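Local coordinates for protein response regulator aspartate phosphatase H (PDB 3Q15) that regulates both sporulation and competence in Bacillus subtilis, dephosphorylating the response regulator Spo0F and acting on a second one, ComA, at residues A[100-103]-A[104-108]; A[109-112]-A[113-116]; A[135-138]-A[139-142]; A[160-163]-A[164-168]. All coordinates share one frame; numbering follows the deposited sequence.

Contact 1 (A[100-103]-A[104-108])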
loop_
_atom_site.group_PDB
_atom_site.type_symbol
_atom_site.label_atom_id
_atom_site.label_comp_id
_atom_site.label_asym_id
_atom_site.label_seq_id
_atom_site.Cartn_x
_atom_site.Cartn_y
_atom_site.Cartn_z
ATOM N N LYS A 100 20.830 -2.935 10.286
ATOM C CA LYS A 100 20.212 -3.242 9.011
ATOM C C LYS A 100 18.823 -2.621 8.941
ATOM O O LYS A 100 18.435 -2.065 7.915
ATOM C CB LYS A 100 20.129 -4.755 8.805
ATOM C CG LYS A 100 19.583 -5.164 7.449
ATOM C CD LYS A 100 19.692 -6.667 7.246
ATOM C CE LYS A 100 19.367 -7.056 5.811
ATOM N NZ LYS A 100 19.473 -8.527 5.597
ATOM N N TYR A 101 18.081 -2.713 10.040
ATOM C CA TYR A 101 16.724 -2.183 10.098
ATOM C C TYR A 101 16.714 -0.674 9.900
ATOM O O TYR A 101 15.910 -0.140 9.135
ATOM C CB TYR A 101 16.061 -2.531 11.434
ATOM C CG TYR A 101 14.820 -1.712 11.716
ATOM C CD1 TYR A 101 14.857 -0.638 12.596
ATOM C CD2 TYR A 101 13.616 -2.002 11.088
ATOM C CE1 TYR A 101 13.726 0.114 12.852
ATOM C CE2 TYR A 101 12.483 -1.254 11.336
ATOM C CZ TYR A 101 12.541 -0.198 12.219
ATOM O OH TYR A 101 11.405 0.544 12.466
ATOM N N TYR A 102 17.616 0.008 10.592
ATOM C CA TYR A 102 17.717 1.457 10.488
ATOM C C TYR A 102 18.144 1.914 9.094
ATOM O O TYR A 102 17.579 2.862 8.549
ATOM C CB TYR A 102 18.684 1.995 11.542
ATOM C CG TYR A 102 18.052 2.182 12.905
ATOM C CD1 TYR A 102 18.746 1.854 14.064
ATOM C CD2 TYR A 102 16.768 2.698 13.034
ATOM C CE1 TYR A 102 18.178 2.025 15.310
ATOM C CE2 TYR A 102 16.189 2.875 14.279
ATOM C CZ TYR A 102 16.904 2.535 15.415
ATOM O OH TYR A 102 16.351 2.702 16.661
ATOM N N SER A 103 19.140 1.245 8.519
ATOM C CA SER A 103 19.650 1.645 7.214
ATOM C C SER A 103 18.533 1.619 6.175
ATOM O O SER A 103 18.434 2.514 5.342
ATOM C CB SER A 103 20.816 0.751 6.770
ATOM O OG SER A 103 20.386 -0.584 6.548
ATOM N N LEU A 104 17.696 0.590 6.246
ATOM C CA LEU A 104 16.567 0.431 5.337
ATOM C C LEU A 104 15.452 1.423 5.656
ATOM O O LEU A 104 14.815 1.975 4.756
ATOM C CB LEU A 104 16.022 -0.997 5.420
ATOM C CG LEU A 104 16.932 -2.120 4.919
ATOM C CD1 LEU A 104 16.426 -3.476 5.388
ATOM C CD2 LEU A 104 17.049 -2.073 3.397
ATOM N N PHE A 105 15.214 1.642 6.945
ATOM C CA PHE A 105 14.158 2.541 7.377
ATOM C C PHE A 105 14.440 3.965 6.924
ATOM O O PHE A 105 13.625 4.580 6.241
ATOM C CB PHE A 105 13.980 2.500 8.898
ATOM C CG PHE A 105 12.979 3.500 9.411
ATOM C CD1 PHE A 105 11.627 3.187 9.462
ATOM C CD2 PHE A 105 13.387 4.760 9.824
ATOM C CE1 PHE A 105 10.698 4.109 9.928
ATOM C CE2 PHE A 105 12.465 5.690 10.289
ATOM C CZ PHE A 105 11.117 5.363 10.341
ATOM N N PHE A 106 15.602 4.484 7.302
ATOM C CA PHE A 106 15.964 5.847 6.939
ATOM C C PHE A 106 16.154 6.036 5.438
ATOM O O PHE A 106 15.979 7.136 4.927
ATOM C CB PHE A 106 17.205 6.298 7.700
ATOM C CG PHE A 106 16.928 6.634 9.127
ATOM C CD1 PHE A 106 16.212 7.773 9.451
ATOM C CD2 PHE A 106 17.360 5.805 10.146
ATOM C CE1 PHE A 106 15.937 8.086 10.773
ATOM C CE2 PHE A 106 17.092 6.113 11.467
ATOM C CZ PHE A 106 16.380 7.255 11.781
ATOM N N ARG A 107 16.513 4.965 4.739
ATOM C CA ARG A 107 16.616 5.029 3.289
ATOM C C ARG A 107 15.226 5.165 2.683
ATOM O O ARG A 107 15.031 5.893 1.710
ATOM C CB ARG A 107 17.327 3.793 2.729
ATOM C CG ARG A 107 17.363 3.745 1.211
ATOM C CD ARG A 107 18.030 4.983 0.632
ATOM N NE ARG A 107 17.982 5.003 -0.828
ATOM C CZ ARG A 107 18.935 4.516 -1.617
ATOM N NH1 ARG A 107 20.021 3.965 -1.091
ATOM N NH2 ARG A 107 18.802 4.582 -2.935
ATOM N N GLY A 108 14.262 4.463 3.268
ATOM C CA GLY A 108 12.877 4.570 2.850
ATOM C C GLY A 108 12.329 5.965 3.083
ATOM O O GLY A 108 11.643 6.526 2.229
#

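Contact 2 (A[109-112]-A[113-116])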
loop_
_atom_site.group_PDB
_atom_site.type_symbol
_atom_site.label_atom_id
_atom_site.label_comp_id
_atom_site.label_asym_id
_atom_site.label_seq_id
_atom_site.Cartn_x
_atom_site.Cartn_y
_atom_site.Cartn_z
ATOM N N MET A 109 12.639 6.531 4.244
ATOM C CA MET A 109 12.203 7.885 4.557
ATOM C C MET A 109 12.879 8.911 3.645
ATOM O O MET A 109 12.267 9.903 3.257
ATOM C CB MET A 109 12.460 8.214 6.030
ATOM C CG MET A 109 11.548 7.473 7.007
ATOM S SD MET A 109 9.795 7.772 6.689
ATOM C CE MET A 109 9.036 6.806 7.993
ATOM N N TYR A 110 14.138 8.670 3.297
ATOM C CA TYR A 110 14.838 9.562 2.374
ATOM C C TYR A 110 14.151 9.583 1.012
ATOM O O TYR A 110 13.942 10.646 0.421
ATOM C CB TYR A 110 16.301 9.158 2.222
ATOM C CG TYR A 110 17.076 10.005 1.235
ATOM C CD1 TYR A 110 17.559 11.260 1.591
ATOM C CD2 TYR A 110 17.332 9.548 -0.051
ATOM C CE1 TYR A 110 18.275 12.041 0.685
ATOM C CE2 TYR A 110 18.044 10.320 -0.961
ATOM C CZ TYR A 110 18.511 11.563 -0.586
ATOM O OH TYR A 110 19.219 12.332 -1.488
ATOM N N GLU A 111 13.801 8.402 0.515
ATOM C CA GLU A 111 13.082 8.295 -0.742
ATOM C C GLU A 111 11.727 8.979 -0.626
ATOM O O GLU A 111 11.301 9.695 -1.533
ATOM C CB GLU A 111 12.924 6.829 -1.145
ATOM C CG GLU A 111 14.256 6.117 -1.401
ATOM C CD GLU A 111 15.005 6.672 -2.610
ATOM O OE1 GLU A 111 14.382 7.373 -3.437
ATOM O OE2 GLU A 111 16.219 6.405 -2.737
ATOM N N PHE A 112 11.061 8.767 0.504
ATOM C CA PHE A 112 9.769 9.393 0.766
ATOM C C PHE A 112 9.874 10.915 0.734
ATOM O O PHE A 112 9.021 11.590 0.161
ATOM C CB PHE A 112 9.206 8.921 2.114
ATOM C CG PHE A 112 7.984 9.672 2.558
ATOM C CD1 PHE A 112 6.729 9.305 2.108
ATOM C CD2 PHE A 112 8.092 10.742 3.431
ATOM C CE1 PHE A 112 5.610 9.988 2.516
ATOM C CE2 PHE A 112 6.973 11.430 3.842
ATOM C CZ PHE A 112 5.731 11.053 3.384
ATOM N N ASP A 113 10.932 11.450 1.336
ATOM C CA ASP A 113 11.125 12.897 1.408
ATOM C C ASP A 113 11.425 13.547 0.056
ATOM O O ASP A 113 11.211 14.748 -0.123
ATOM C CB ASP A 113 12.223 13.244 2.412
ATOM C CG ASP A 113 11.780 13.040 3.843
ATOM O OD1 ASP A 113 10.554 13.051 4.087
ATOM O OD2 ASP A 113 12.652 12.870 4.723
ATOM N N GLN A 114 11.927 12.761 -0.890
ATOM C CA GLN A 114 12.152 13.277 -2.233
ATOM C C GLN A 114 11.045 12.809 -3.169
ATOM O O GLN A 114 11.179 12.867 -4.387
ATOM C CB GLN A 114 13.534 12.885 -2.758
ATOM C CG GLN A 114 13.724 11.411 -3.062
ATOM C CD GLN A 114 15.103 11.129 -3.633
ATOM O OE1 GLN A 114 15.944 12.022 -3.704
ATOM N NE2 GLN A 114 15.340 9.886 -4.043
ATOM N N LYS A 115 9.955 12.336 -2.574
ATOM C CA LYS A 115 8.764 11.934 -3.314
ATOM C C LYS A 115 9.000 10.767 -4.271
ATOM O O LYS A 115 8.268 10.597 -5.244
ATOM C CB LYS A 115 8.159 13.134 -4.058
ATOM C CG LYS A 115 7.852 14.326 -3.160
ATOM C CD LYS A 115 7.154 15.452 -3.916
ATOM C CE LYS A 115 5.692 15.127 -4.173
ATOM N NZ LYS A 115 4.937 14.941 -2.900
ATOM N N GLU A 116 10.025 9.969 -3.998
ATOM C CA GLU A 116 10.224 8.723 -4.726
ATOM C C GLU A 116 9.436 7.644 -3.995
ATOM O O GLU A 116 10.002 6.845 -3.248
ATOM C CB GLU A 116 11.707 8.357 -4.792
ATOM C CG GLU A 116 12.548 9.274 -5.668
ATOM C CD GLU A 116 12.337 9.020 -7.146
ATOM O OE1 GLU A 116 11.558 8.103 -7.487
ATOM O OE2 GLU A 116 12.954 9.731 -7.968
#

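Contact 3 (A[135-138]-A[139-142])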
loop_
_atom_site.group_PDB
_atom_site.type_symbol
_atom_site.label_atom_id
_atom_site.label_comp_id
_atom_site.label_asym_id
_atom_site.label_seq_id
_atom_site.Cartn_x
_atom_site.Cartn_y
_atom_site.Cartn_z
ATOM N N SER A 135 12.991 -8.151 19.459
ATOM C CA SER A 135 12.135 -8.499 20.588
ATOM C C SER A 135 11.680 -7.254 21.340
ATOM O O SER A 135 12.088 -7.021 22.479
ATOM C CB SER A 135 12.860 -9.452 21.541
ATOM O OG SER A 135 12.015 -9.853 22.608
ATOM N N ASP A 136 10.834 -6.456 20.696
ATOM C CA ASP A 136 10.314 -5.236 21.302
ATOM C C ASP A 136 9.067 -4.752 20.562
ATOM O O ASP A 136 9.138 -4.329 19.407
ATOM C CB ASP A 136 11.391 -4.150 21.317
ATOM C CG ASP A 136 10.968 -2.918 22.090
ATOM O OD1 ASP A 136 10.509 -1.942 21.461
ATOM O OD2 ASP A 136 11.095 -2.924 23.331
ATOM N N ASP A 137 7.925 -4.815 21.239
ATOM C CA ASP A 137 6.641 -4.508 20.613
ATOM C C ASP A 137 6.449 -3.026 20.290
ATOM O O ASP A 137 5.776 -2.683 19.319
ATOM C CB ASP A 137 5.485 -5.017 21.479
ATOM C CG ASP A 137 5.421 -6.529 21.534
ATOM O OD1 ASP A 137 5.804 -7.176 20.536
ATOM O OD2 ASP A 137 4.992 -7.073 22.575
ATOM N N ILE A 138 7.031 -2.152 21.105
ATOM C CA ILE A 138 6.933 -0.714 20.870
ATOM C C ILE A 138 7.715 -0.311 19.623
ATOM O O ILE A 138 7.270 0.535 18.846
ATOM C CB ILE A 138 7.432 0.098 22.078
ATOM C CG1 ILE A 138 6.433 -0.004 23.231
ATOM C CG2 ILE A 138 7.642 1.554 21.691
ATOM C CD1 ILE A 138 5.074 0.569 22.898
ATOM N N GLU A 139 8.878 -0.925 19.434
ATOM C CA GLU A 139 9.675 -0.680 18.240
ATOM C C GLU A 139 8.838 -1.005 17.007
ATOM O O GLU A 139 8.823 -0.245 16.037
ATOM C CB GLU A 139 10.957 -1.519 18.258
ATOM C CG GLU A 139 12.024 -1.049 17.278
ATOM C CD GLU A 139 12.489 0.369 17.564
ATOM O OE1 GLU A 139 12.630 0.724 18.753
ATOM O OE2 GLU A 139 12.706 1.133 16.599
ATOM N N LYS A 140 8.129 -2.130 17.057
ATOM C CA LYS A 140 7.241 -2.524 15.967
ATOM C C LYS A 140 6.110 -1.515 15.767
ATOM O O LYS A 140 5.814 -1.124 14.638
ATOM C CB LYS A 140 6.666 -3.925 16.202
ATOM C CG LYS A 140 7.713 -5.038 16.237
ATOM C CD LYS A 140 7.057 -6.414 16.142
ATOM C CE LYS A 140 8.068 -7.544 16.314
ATOM N NZ LYS A 140 8.591 -7.613 17.706
ATOM N N ALA A 141 5.478 -1.098 16.860
ATOM C CA ALA A 141 4.421 -0.095 16.786
ATOM C C ALA A 141 4.935 1.183 16.135
ATOM O O ALA A 141 4.275 1.775 15.277
ATOM C CB ALA A 141 3.878 0.208 18.175
ATOM N N GLU A 142 6.124 1.595 16.556
ATOM C CA GLU A 142 6.721 2.843 16.116
ATOM C C GLU A 142 6.920 2.838 14.601
ATOM O O GLU A 142 6.658 3.832 13.925
ATOM C CB GLU A 142 8.054 3.060 16.830
ATOM C CG GLU A 142 8.477 4.511 16.933
ATOM C CD GLU A 142 7.705 5.284 17.992
ATOM O OE1 GLU A 142 6.801 4.702 18.633
ATOM O OE2 GLU A 142 8.011 6.479 18.185
HETATM O O HOH W 1 12.051 0.528 21.357
#

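Contact 4 (A[160-163]-A[164-168])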
loop_
_atom_site.group_PDB
_atom_site.type_symbol
_atom_site.label_atom_id
_atom_site.label_comp_id
_atom_site.label_asym_id
_atom_site.label_seq_id
_atom_site.Cartn_x
_atom_site.Cartn_y
_atom_site.Cartn_z
ATOM N N SER A 160 -2.425 2.935 4.729
ATOM C CA SER A 160 -2.171 3.722 5.925
ATOM C C SER A 160 -2.998 3.188 7.086
ATOM O O SER A 160 -2.495 3.027 8.198
ATOM C CB SER A 160 -2.519 5.188 5.675
ATOM O OG SER A 160 -2.278 5.973 6.830
ATOM N N MET A 161 -4.274 2.921 6.818
ATOM C CA MET A 161 -5.183 2.422 7.837
ATOM C C MET A 161 -4.715 1.063 8.348
ATOM O O MET A 161 -4.710 0.807 9.551
ATOM C CB MET A 161 -6.610 2.318 7.293
ATOM C CG MET A 161 -7.650 2.090 8.380
ATOM S SD MET A 161 -7.905 3.560 9.394
ATOM C CE MET A 161 -9.075 4.472 8.395
ATOM N N TYR A 162 -4.316 0.196 7.425
ATOM C CA TYR A 162 -3.784 -1.109 7.791
ATOM C C TYR A 162 -2.677 -0.956 8.821
ATOM O O TYR A 162 -2.731 -1.548 9.895
ATOM C CB TYR A 162 -3.254 -1.836 6.559
ATOM C CG TYR A 162 -2.389 -3.032 6.880
ATOM C CD1 TYR A 162 -2.953 -4.267 7.173
ATOM C CD2 TYR A 162 -1.007 -2.926 6.884
ATOM C CE1 TYR A 162 -2.161 -5.364 7.466
ATOM C CE2 TYR A 162 -0.209 -4.013 7.173
ATOM C CZ TYR A 162 -0.792 -5.230 7.462
ATOM O OH TYR A 162 -0.001 -6.320 7.753
ATOM N N HIS A 163 -1.680 -0.139 8.495
ATOM C CA HIS A 163 -0.539 0.049 9.383
ATOM C C HIS A 163 -0.885 0.743 10.695
ATOM O O HIS A 163 -0.422 0.329 11.754
ATOM C CB HIS A 163 0.588 0.794 8.669
ATOM C CG HIS A 163 1.375 -0.074 7.741
ATOM N ND1 HIS A 163 2.300 -0.994 8.186
ATOM C CD2 HIS A 163 1.362 -0.178 6.389
ATOM C CE1 HIS A 163 2.827 -1.623 7.151
ATOM N NE2 HIS A 163 2.275 -1.144 6.048
ATOM N N ILE A 164 -1.692 1.796 10.630
ATOM C CA ILE A 164 -2.004 2.553 11.836
ATOM C C ILE A 164 -2.823 1.724 12.825
ATOM O O ILE A 164 -2.747 1.933 14.037
ATOM C CB ILE A 164 -2.743 3.874 11.520
ATOM C CG1 ILE A 164 -2.640 4.832 12.705
ATOM C CG2 ILE A 164 -4.204 3.610 11.153
ATOM C CD1 ILE A 164 -1.220 5.141 13.113
ATOM N N LEU A 165 -3.602 0.781 12.307
ATOM C CA LEU A 165 -4.384 -0.096 13.168
ATOM C C LEU A 165 -3.494 -1.090 13.910
ATOM O O LEU A 165 -3.850 -1.565 14.989
ATOM C CB LEU A 165 -5.467 -0.828 12.373
ATOM C CG LEU A 165 -6.660 0.006 11.890
ATOM C CD1 LEU A 165 -7.605 -0.855 11.064
ATOM C CD2 LEU A 165 -7.397 0.635 13.067
ATOM N N GLN A 166 -2.338 -1.405 13.332
ATOM C CA GLN A 166 -1.378 -2.278 14.007
ATOM C C GLN A 166 -0.638 -1.512 15.097
ATOM O O GLN A 166 -0.336 -2.059 16.157
ATOM C CB GLN A 166 -0.378 -2.869 13.015
ATOM C CG GLN A 166 -0.998 -3.804 11.998
ATOM C CD GLN A 166 0.042 -4.555 11.196
ATOM O OE1 GLN A 166 0.283 -4.246 10.031
ATOM N NE2 GLN A 166 0.664 -5.553 11.817
ATOM N N ALA A 167 -0.350 -0.243 14.828
ATOM C CA ALA A 167 0.285 0.615 15.817
ATOM C C ALA A 167 -0.622 0.800 17.030
ATOM O O ALA A 167 -0.216 0.546 18.166
ATOM C CB ALA A 167 0.637 1.958 15.206
ATOM N N LEU A 168 -1.855 1.231 16.777
ATOM C CA LEU A 168 -2.823 1.496 17.843
ATOM C C LEU A 168 -3.073 0.279 18.732
ATOM O O LEU A 168 -3.266 0.411 19.941
ATOM C CB LEU A 168 -4.147 1.996 17.259
ATOM C CG LEU A 168 -5.213 2.405 18.278
ATOM C CD1 LEU A 168 -4.753 3.614 19.084
ATOM C CD2 LEU A 168 -6.535 2.690 17.587
#

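Contact 1 (A[100-103]-A[104-108])
The rings of Tyr102 and Phe106, one helical turn apart, lean on each other side by side. Their centroids are 6.0 Å apart and their planes meet at 37°, so the pair is neither a stack nor an edge-to-face contact; the touch runs from Tyr102 CD2 to Phe106 CE2, 3.8 Å. One face of the Phe106 ring carries its neighbour Phe105, whose CD2 stands 4.0 Å above the plane, over the centre. Tyr101 and Phe105 repeat the side-by-side arrangement: the phenol oxygen OH of Tyr101 comes obliquely to Phe105 CD1 at 4.0 Å. Both of these side chains have CG trans to the backbone N, which sends them the same way from successive turns. Leu104 continues the pattern with Lys100, its CD1 lying beside the extended lysine chain at CG.

The carbonyl oxygen Lys100 O is gripped twice. Leu104 N donates the regular helical bond at 3.2 Å, and Ser103 OG, folded back between its own backbone N and C at chi1 66°, donates at 2.8 Å from the same face of the carbonyl plane. Ser103 O takes Arg107 N from well above its plane, and it also accepts from ND2 of Asn17 on helix 9-24.

Tyr102 and Phe106 join this helix to helix 49-67 of the N-terminal region. Residues 101-108 lie in the range predicted as TPR 1; Tyr101 and Phe105 pack on helix 137-153 and Leu104 on helix 117-128, as in the antiparallel helix packing of TPR repeats.

Contact 2 (A[109-112]-A[113-116])
Asp113, Glu111 and Phe112 carry the last turn of helix 93-113 into the loop that follows. Asp113 is tied in by its backbone, N to Met109 O at 2.8 Å. Its carboxylate turns back along the helix, CG trans to the carbonyl carbon (chi1 -73°), so that OD1 comes to the edge of the Phe112 ring near its plane, 3.4 Å from CD2. The other oxygen, OD2, is hydrogen-bonded to Ser10 OG on helix 9-24.

Glu111 works through both its backbone and its side chain. Its O accepts Glu116 N at 2.8 Å, while Phe112 O accepts Lys115 N at 3.0 Å from above the carbonyl plane. With Lys115 at positive phi as the C-prime residue, these two bonds make a Schellman motif that ends the helix. Glu111 OE1 then receives Gln114 NE2 at 2.8 Å; the amide nitrogen arrives 46° out of the carboxylate plane, with an N-H...O angle of 141°. The same OE1 also lies against Glu116 CB, 3.2 Å away. Beyond the amide, Gln114 OE1 sits obliquely by the Tyr110 ring, 3.9 Å from CE2.

Phe112 turns its ring outward from the turn toward His153 and Ala150 on helix 137-153 and Tyr124 on helix 117-128.

Because Glu111 OE2 is in a salt bridge with Arg107 NE while OE1 holds an amide, the buried carboxylate has a polar partner on each oxygen. That arrangement would be expected to stabilise its charge despite Glu116 OE1 lying 5.0 Å from Glu111 OE1.

Contact 3 (A[135-138]-A[139-142])
Asp136 is the N-cap of helix 137-153: its carboxylate oxygen OD1 accepts Glu139 N at 2.8 Å. The N-H meets OD1 on the anti side, 20° out of the carboxylate plane, and OD1 also rests against Glu139 CB. With CG trans to the backbone N (chi1 -173°), the aspartate reaches over the first turn, where the amides have no preceding carbonyls to bond.

Among the backbone hydrogen bonds, the helix settles into its repeat one residue later. Lys140 N to Asp136 O is weak at 3.4 Å, whereas Ala141 N to Asp137 O is 2.9 Å and Glu142 N to Ile138 O is 2.8 Å.

Of the charged interactions, the Asp137-Lys140 pair is loose. Lys140, bent only at its last torsion, swings NZ to 4.0 Å from Asp137 OD1, a long salt bridge; the stronger partner of NZ is the carbonyl oxygen of Val134. The carboxylate of Glu142 has its partners outside this turn, a salt bridge with Arg180 and a hydrogen bond with Tyr171 OH. Asp136 OD2 forms a salt bridge with a basic side chain on a chain of another protein in the assembly, so the capping residue also belongs to an interface.

Side-chain packing joins the turn to what follows: Ala141 meets Ile170 and Tyr171 of helix 157-172, and Ile138 meets His174 and Tyr177.

Two like charges face each other across the cap, Asp136 OD1 and Glu139 OE1, 4.4 Å apart. One water lies within hydrogen-bonding distance of both, 2.9 Å from Asp136 OD1 and 2.7 Å from Glu139 OE1.

Contact 4 (A[160-163]-A[164-168])
Ser160 O receives Ile164 N at 2.8 Å with an N-H...O angle of 163°, and Met161 O receives Leu165 N at 3.0 Å, two regular bonds of helix 157-172. Further along the turn the pattern is less even. Gln166 N is shared between two weak bonds, a long one to Tyr162 O and a bent one to His163 O, while His163 O also holds Ala167 N at 3.1 Å, in the carbonyl plane. The buried hydroxyl Ser160 OG is satisfied from outside these residues: it bonds the carbonyl oxygen of Ala148 on helix 137-153 and accepts from Asn191 ND2 on helix 178-194. His163 ND1 is paired with ND1 of His144 on helix 137-153.

Residues 160-168 fall in the range predicted as TPR 2, and these polar links to the helices before and after 157-172 in the chain accompany the close helix packing of such a repeat array. Ile164 faces both neighbours, meeting Phe145 and Ala148 on one and Val187 and Ile188 on the other. Within the turn its CG2 touches Met161 SD at 4.1 Å. The side chains of Leu165 and Met161 cross at a slant, Leu165 CD1 4.0 Å from Met161 CG; the methionine chain is folded at chi2 and chi3 (71° and 84°), which brings the sulfur round toward Ile164.

Between adjacent side chains, Tyr162 CD2 stands 3.6 Å above the centre of the His163 ring. A second copy of this protein packs against this part of the helix, its Val118 on Met161, its Gly122 on Tyr162, its Arg125 on His163 and its Tyr378 on Leu165.

In the fold
Contacts 1 and 2 follow each other on helix 93-113, their centres about 12 Å apart, the second ending the helix that the first occupies. Contact 3 starts helix 137-153, with its centre about 15 Å from that of contact 1. The two touch where Glu139 OE2 comes to 4.0 Å from Tyr102 OH and 4.0 Å from Tyr101 CE1. Contact 4, on helix 157-172, meets contact 3 through Ala141 O and Ala167 CB, 3.6 Å, with centres about 13 Å apart. A bound magnesium ion lies about 11 Å from the side chain of Tyr102 and about 10 Å from that of Glu142, so neither is a direct ligand.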